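Local coordinates for protein putative exotoxin (superantigen) (Streptococcus pyogenes, PDB 1TY0) that probably acts as a secreted superantigen toxin, engaging T-cell receptors through a surface that it can also use for dimerization, and binds zinc, at residues Y16-I21 with F73-I78; K116-P121 with F204-W209. All coordinates share one frame; numbering follows the deposited sequence.

Contact 1. Residues Y16-I21 with F73-I78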
loop_
_atom_site.group_PDB
_atom_site.type_symbol
_atom_site.label_atom_id
_atom_site.label_comp_id
_atom_site.label_asym_id
_atom_site.label_seq_id
_atom_site.Cartn_x
_atom_site.Cartn_y
_atom_site.Cartn_z
ATOM N N TYR A 16 -4.243 -6.558 -8.644
ATOM C CA TYR A 16 -4.739 -5.726 -7.559
ATOM C C TYR A 16 -4.066 -6.057 -6.229
ATOM O O TYR A 16 -3.644 -5.161 -5.502
ATOM C CB TYR A 16 -6.246 -5.892 -7.380
ATOM C CG TYR A 16 -6.697 -5.486 -5.995
ATOM C CD1 TYR A 16 -6.545 -4.172 -5.548
ATOM C CD2 TYR A 16 -7.224 -6.425 -5.109
ATOM C CE1 TYR A 16 -6.906 -3.807 -4.253
ATOM C CE2 TYR A 16 -7.585 -6.070 -3.812
ATOM C CZ TYR A 16 -7.424 -4.760 -3.392
ATOM O OH TYR A 16 -7.777 -4.405 -2.110
ATOM N N ALA A 17 -3.988 -7.344 -5.911
ATOM C CA ALA A 17 -3.395 -7.780 -4.652
ATOM C C ALA A 17 -1.968 -7.289 -4.448
ATOM O O ALA A 17 -1.626 -6.803 -3.370
ATOM C CB ALA A 17 -3.437 -9.308 -4.554
ATOM N N TYR A 18 -1.139 -7.398 -5.483
ATOM C CA TYR A 18 0.255 -6.990 -5.371
ATOM C C TYR A 18 0.592 -5.524 -5.669
ATOM O O TYR A 18 1.742 -5.117 -5.536
ATOM C CB TYR A 18 1.122 -7.942 -6.206
ATOM C CG TYR A 18 1.320 -9.288 -5.530
ATOM C CD1 TYR A 18 2.294 -9.457 -4.549
ATOM C CD2 TYR A 18 0.509 -10.382 -5.846
ATOM C CE1 TYR A 18 2.463 -10.682 -3.891
ATOM C CE2 TYR A 18 0.667 -11.615 -5.192
ATOM C CZ TYR A 18 1.647 -11.753 -4.216
ATOM O OH TYR A 18 1.817 -12.961 -3.571
ATOM N N GLU A 19 -0.396 -4.735 -6.085
ATOM C CA GLU A 19 -0.173 -3.303 -6.326
ATOM C C GLU A 19 -0.420 -2.696 -4.953
ATOM O O GLU A 19 -1.472 -2.121 -4.694
ATOM C CB GLU A 19 -1.185 -2.757 -7.336
ATOM C CG GLU A 19 -0.780 -2.957 -8.789
ATOM C CD GLU A 19 0.327 -2.012 -9.212
ATOM O OE1 GLU A 19 0.093 -0.782 -9.209
ATOM O OE2 GLU A 19 1.430 -2.494 -9.544
ATOM N N ILE A 20 0.566 -2.833 -4.077
ATOM C CA ILE A 20 0.433 -2.381 -2.704
ATOM C C ILE A 20 1.760 -1.925 -2.101
ATOM O O ILE A 20 2.832 -2.251 -2.608
ATOM C CB ILE A 20 -0.133 -3.545 -1.863
ATOM C CG1 ILE A 20 -0.310 -3.143 -0.401
ATOM C CG2 ILE A 20 0.798 -4.739 -1.969
ATOM C CD1 ILE A 20 -0.944 -4.240 0.427
ATOM N N ILE A 21 1.674 -1.158 -1.021
ATOM C CA ILE A 21 2.850 -0.665 -0.311
ATOM C C ILE A 21 3.064 -1.611 0.868
ATOM O O ILE A 21 2.161 -1.811 1.674
ATOM C CB ILE A 21 2.615 0.764 0.230
ATOM C CG1 ILE A 21 2.608 1.759 -0.936
ATOM C CG2 ILE A 21 3.694 1.132 1.250
ATOM C CD1 ILE A 21 3.946 1.912 -1.603
ATOM N N PHE A 73 8.985 -7.284 6.863
ATOM C CA PHE A 73 8.684 -6.978 5.469
ATOM C C PHE A 73 7.490 -7.853 5.157
ATOM O O PHE A 73 7.633 -9.028 4.799
ATOM C CB PHE A 73 9.819 -7.311 4.504
ATOM C CG PHE A 73 9.634 -6.678 3.151
ATOM C CD1 PHE A 73 8.718 -7.204 2.246
ATOM C CD2 PHE A 73 10.310 -5.510 2.815
ATOM C CE1 PHE A 73 8.472 -6.568 1.029
ATOM C CE2 PHE A 73 10.071 -4.868 1.597
ATOM C CZ PHE A 73 9.148 -5.402 0.706
ATOM N N GLY A 74 6.306 -7.277 5.313
ATOM C CA GLY A 74 5.094 -8.032 5.069
ATOM C C GLY A 74 4.050 -7.228 4.335
ATOM O O GLY A 74 4.023 -5.996 4.416
ATOM N N LEU A 75 3.183 -7.927 3.612
ATOM C CA LEU A 75 2.131 -7.254 2.863
ATOM C C LEU A 75 0.866 -7.241 3.705
ATOM O O LEU A 75 0.381 -8.295 4.128
ATOM C CB LEU A 75 1.902 -7.976 1.530
ATOM C CG LEU A 75 3.192 -8.254 0.746
ATOM C CD1 LEU A 75 2.861 -8.921 -0.593
ATOM C CD2 LEU A 75 3.948 -6.952 0.520
ATOM N N PRO A 76 0.316 -6.043 3.983
ATOM C CA PRO A 76 -0.905 -5.956 4.793
ATOM C C PRO A 76 -2.096 -6.570 4.065
ATOM O O PRO A 76 -2.280 -6.334 2.873
ATOM C CB PRO A 76 -1.065 -4.454 5.007
ATOM C CG PRO A 76 -0.561 -3.889 3.704
ATOM C CD PRO A 76 0.706 -4.713 3.473
ATOM N N TYR A 77 -2.903 -7.354 4.777
ATOM C CA TYR A 77 -4.055 -7.992 4.146
ATOM C C TYR A 77 -5.394 -7.411 4.596
ATOM O O TYR A 77 -6.444 -7.700 4.010
ATOM C CB TYR A 77 -4.015 -9.509 4.390
ATOM C CG TYR A 77 -4.056 -9.928 5.844
ATOM C CD1 TYR A 77 -5.270 -10.051 6.523
ATOM C CD2 TYR A 77 -2.883 -10.209 6.539
ATOM C CE1 TYR A 77 -5.310 -10.447 7.861
ATOM C CE2 TYR A 77 -2.911 -10.603 7.879
ATOM C CZ TYR A 77 -4.126 -10.720 8.533
ATOM O OH TYR A 77 -4.156 -11.106 9.857
ATOM N N ILE A 78 -5.358 -6.587 5.633
ATOM C CA ILE A 78 -6.570 -5.964 6.140
ATOM C C ILE A 78 -6.196 -4.757 6.982
ATOM O O ILE A 78 -5.110 -4.716 7.559
ATOM C CB ILE A 78 -7.388 -6.951 7.007
ATOM C CG1 ILE A 78 -8.788 -6.397 7.257
ATOM C CG2 ILE A 78 -6.693 -7.196 8.340
ATOM C CD1 ILE A 78 -9.671 -6.399 6.030
#
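I20 and P76 reach toward each other, the isoleucine's end methyl meeting the proline ring: CD1 of I20 lies 3.3 Å from CG of P76, tighter than usual van der Waals contact. The isoleucine gets there because its CG1 branch stands anti to the backbone N and stays extended to the end (chi2 177°). I20 CD1 is also 3.5 Å from P76 CD, so the methyl lies against the CG–CD side of the ring. I21 contributes backbone instead of side chain, its O lying 3.7 Å from CD of P76. I21 of the second subunit also packs on P76, placing the contact beside the dimer interface.

Next to this pair, Y18 and L75 cross at about a right angle. One leucine methyl does the touching, L75 CD1 approaching Y18 CE1 at 3.8 Å, oblique to the ring. The far end of that ring is held by polar partners, its OH hydrogen-bonding Y190 and K189, while F187 of helix 183-187 meets it edge-to-face.

E19, centre of an inverse gamma turn, bends the chain between Y18 and I20. This buried apolar contact joins the N-terminal helix to a strand of the OB-fold sheet found in staphylococcal and streptococcal toxins.

Contact 2. Residues K116-P121 with F204-W209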
loop_
_atom_site.group_PDB
_atom_site.type_symbol
_atom_site.label_atom_id
_atom_site.label_comp_id
_atom_site.label_asym_id
_atom_site.label_seq_id
_atom_site.Cartn_x
_atom_site.Cartn_y
_atom_site.Cartn_z
ATOM N N LYS A 116 16.746 -13.464 -20.948
ATOM C CA LYS A 116 17.718 -12.513 -20.433
ATOM C C LYS A 116 18.171 -12.859 -19.026
ATOM O O LYS A 116 17.472 -13.549 -18.287
ATOM C CB LYS A 116 17.120 -11.100 -20.434
ATOM C CG LYS A 116 18.042 -10.030 -19.864
ATOM C CD LYS A 116 17.433 -8.642 -19.985
ATOM C CE LYS A 116 18.410 -7.571 -19.521
ATOM N NZ LYS A 116 17.856 -6.200 -19.701
ATOM N N THR A 117 19.362 -12.391 -18.677
ATOM C CA THR A 117 19.903 -12.594 -17.345
ATOM C C THR A 117 19.619 -11.275 -16.637
ATOM O O THR A 117 20.122 -10.226 -17.036
ATOM C CB THR A 117 21.428 -12.851 -17.369
ATOM O OG1 THR A 117 21.697 -14.100 -18.021
ATOM C CG2 THR A 117 21.980 -12.901 -15.954
ATOM N N LEU A 118 18.788 -11.330 -15.605
ATOM C CA LEU A 118 18.428 -10.132 -14.860
ATOM C C LEU A 118 19.482 -9.825 -13.812
ATOM O O LEU A 118 19.805 -10.671 -12.978
ATOM C CB LEU A 118 17.069 -10.326 -14.186
ATOM C CG LEU A 118 15.919 -10.735 -15.108
ATOM C CD1 LEU A 118 14.681 -11.035 -14.278
ATOM C CD2 LEU A 118 15.640 -9.629 -16.114
ATOM N N ILE A 119 20.017 -8.610 -13.862
ATOM C CA ILE A 119 21.031 -8.183 -12.907
ATOM C C ILE A 119 20.441 -7.139 -11.963
ATOM O O ILE A 119 20.058 -6.046 -12.382
ATOM C CB ILE A 119 22.263 -7.581 -13.624
ATOM C CG1 ILE A 119 22.818 -8.588 -14.636
ATOM C CG2 ILE A 119 23.330 -7.219 -12.599
ATOM C CD1 ILE A 119 24.001 -8.076 -15.435
ATOM N N ASN A 120 20.369 -7.491 -10.686
ATOM C CA ASN A 120 19.821 -6.606 -9.667
ATOM C C ASN A 120 18.470 -6.011 -10.048
ATOM O O ASN A 120 18.267 -4.798 -9.960
ATOM C CB ASN A 120 20.810 -5.484 -9.346
ATOM C CG ASN A 120 22.077 -5.999 -8.698
ATOM O OD1 ASN A 120 22.026 -6.834 -7.794
ATOM N ND2 ASN A 120 23.223 -5.496 -9.150
ATOM N N PRO A 121 17.529 -6.858 -10.494
ATOM C CA PRO A 121 16.198 -6.377 -10.875
ATOM C C PRO A 121 15.485 -5.876 -9.623
ATOM O O PRO A 121 14.606 -5.012 -9.687
ATOM C CB PRO A 121 15.541 -7.617 -11.471
ATOM C CG PRO A 121 16.173 -8.731 -10.713
ATOM C CD PRO A 121 17.621 -8.322 -10.647
ATOM N N PHE A 204 18.119 -16.957 -9.051
ATOM C CA PHE A 204 16.712 -17.286 -9.187
ATOM C C PHE A 204 16.382 -17.474 -10.657
ATOM O O PHE A 204 17.150 -17.086 -11.539
ATOM C CB PHE A 204 15.838 -16.181 -8.576
ATOM C CG PHE A 204 15.786 -14.920 -9.388
ATOM C CD1 PHE A 204 14.855 -14.772 -10.408
ATOM C CD2 PHE A 204 16.667 -13.874 -9.129
ATOM C CE1 PHE A 204 14.799 -13.598 -11.162
ATOM C CE2 PHE A 204 16.622 -12.698 -9.873
ATOM C CZ PHE A 204 15.686 -12.557 -10.892
ATOM N N ASP A 205 15.239 -18.092 -10.910
ATOM C CA ASP A 205 14.778 -18.329 -12.263
ATOM C C ASP A 205 13.311 -17.963 -12.308
ATOM O O ASP A 205 12.563 -18.270 -11.385
ATOM C CB ASP A 205 14.926 -19.807 -12.645
ATOM C CG ASP A 205 16.370 -20.240 -12.785
ATOM O OD1 ASP A 205 17.073 -19.693 -13.660
ATOM O OD2 ASP A 205 16.802 -21.133 -12.023
ATOM N N ILE A 206 12.913 -17.285 -13.374
ATOM C CA ILE A 206 11.525 -16.912 -13.579
ATOM C C ILE A 206 11.110 -17.655 -14.839
ATOM O O ILE A 206 11.706 -17.460 -15.899
ATOM C CB ILE A 206 11.352 -15.400 -13.835
ATOM C CG1 ILE A 206 11.728 -14.605 -12.586
ATOM C CG2 ILE A 206 9.903 -15.102 -14.228
ATOM C CD1 ILE A 206 11.688 -13.099 -12.793
ATOM N N TYR A 207 10.108 -18.518 -14.714
ATOM C CA TYR A 207 9.606 -19.280 -15.855
ATOM C C TYR A 207 8.220 -18.777 -16.226
ATOM O O TYR A 207 7.279 -18.932 -15.452
ATOM C CB TYR A 207 9.500 -20.765 -15.504
ATOM C CG TYR A 207 10.817 -21.461 -15.240
ATOM C CD1 TYR A 207 11.620 -21.903 -16.291
ATOM C CD2 TYR A 207 11.248 -21.697 -13.938
ATOM C CE1 TYR A 207 12.821 -22.569 -16.046
ATOM C CE2 TYR A 207 12.444 -22.358 -13.682
ATOM C CZ TYR A 207 13.225 -22.793 -14.737
ATOM O OH TYR A 207 14.400 -23.463 -14.477
ATOM N N LEU A 208 8.089 -18.161 -17.393
ATOM C CA LEU A 208 6.786 -17.688 -17.838
ATOM C C LEU A 208 6.346 -18.560 -19.011
ATOM O O LEU A 208 7.163 -18.927 -19.855
ATOM C CB LEU A 208 6.859 -16.229 -18.282
ATOM C CG LEU A 208 7.254 -15.228 -17.199
ATOM C CD1 LEU A 208 7.224 -13.818 -17.773
ATOM C CD2 LEU A 208 6.296 -15.351 -16.026
ATOM N N TRP A 209 5.062 -18.896 -19.059
ATOM C CA TRP A 209 4.543 -19.726 -20.142
ATOM C C TRP A 209 3.328 -19.094 -20.800
ATOM O O TRP A 209 2.505 -18.466 -20.130
ATOM C CB TRP A 209 4.168 -21.110 -19.613
ATOM C CG TRP A 209 5.210 -21.699 -18.730
ATOM C CD1 TRP A 209 5.318 -21.552 -17.374
ATOM C CD2 TRP A 209 6.316 -22.506 -19.137
ATOM N NE1 TRP A 209 6.423 -22.221 -16.913
ATOM C CE2 TRP A 209 7.054 -22.817 -17.974
ATOM C CE3 TRP A 209 6.757 -23.000 -20.372
ATOM C CZ2 TRP A 209 8.211 -23.600 -18.009
ATOM C CZ3 TRP A 209 7.907 -23.777 -20.407
ATOM C CH2 TRP A 209 8.621 -24.071 -19.231
#
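This is apolar side-chain packing between two strands of the beta-grasp domain that are not neighbours: strand 105-110 lies between 113-119 and 201-209 in the mixed sheet, and hydrogen-bonds to both. L118 and F204, nearest by backbone, are therefore 9.3 Å apart at their CA atoms, and only side chains bridge the gap. They do so on the sheet face covered by helix 131-146, where Y141 touches L118, and I138 touches F204 and I206.

F204 is the hub. Its ring swings in toward 116-121 because CG is tucked between the backbone N and the carbonyl carbon (chi1 73°), a first torsion that directs CZ at the other segment. Both visitors from that segment arrive at the ring edge, near its plane. P121, in the turn that follows strand 113-119, slides past the ring in the opposite direction, with CG 3.9 Å from CZ of F204. L118 instead crosses the phenylalanine at about a right angle.

On the other face of strand 201-209 stands D205, a zinc ligand together with H203 and H169, though no zinc is bound to this chain in the model. Its OD1 accepts a hydrogen bond from ND2 of N107 on the intervening strand.

One leucine methyl touches both residues of strand 201-209 that take part: L118 CD1 sits 3.8 Å from F204 CZ and 3.9 Å from I206 CD1.

From the N terminus, helix 5-18 leads into contact 1, which closes a loop of 51 residues, just under half of it strand, when the chain returns along strand 69-74 in the OB-fold domain. The chain then passes into the beta-grasp domain, where contact 2 opens at 116-121 and closes at 204-209 after 82 intervening residues. The two loops lie in series, neither nested nor crossed, and their centres are 22 Å apart without touching. Helix 131-146, inside the second loop, meets both: F136 packs on L75 at contact 1, while other residues of the helix pack on contact 2. It thus links the N-terminal helix and OB-fold strands with the beta-grasp sheet.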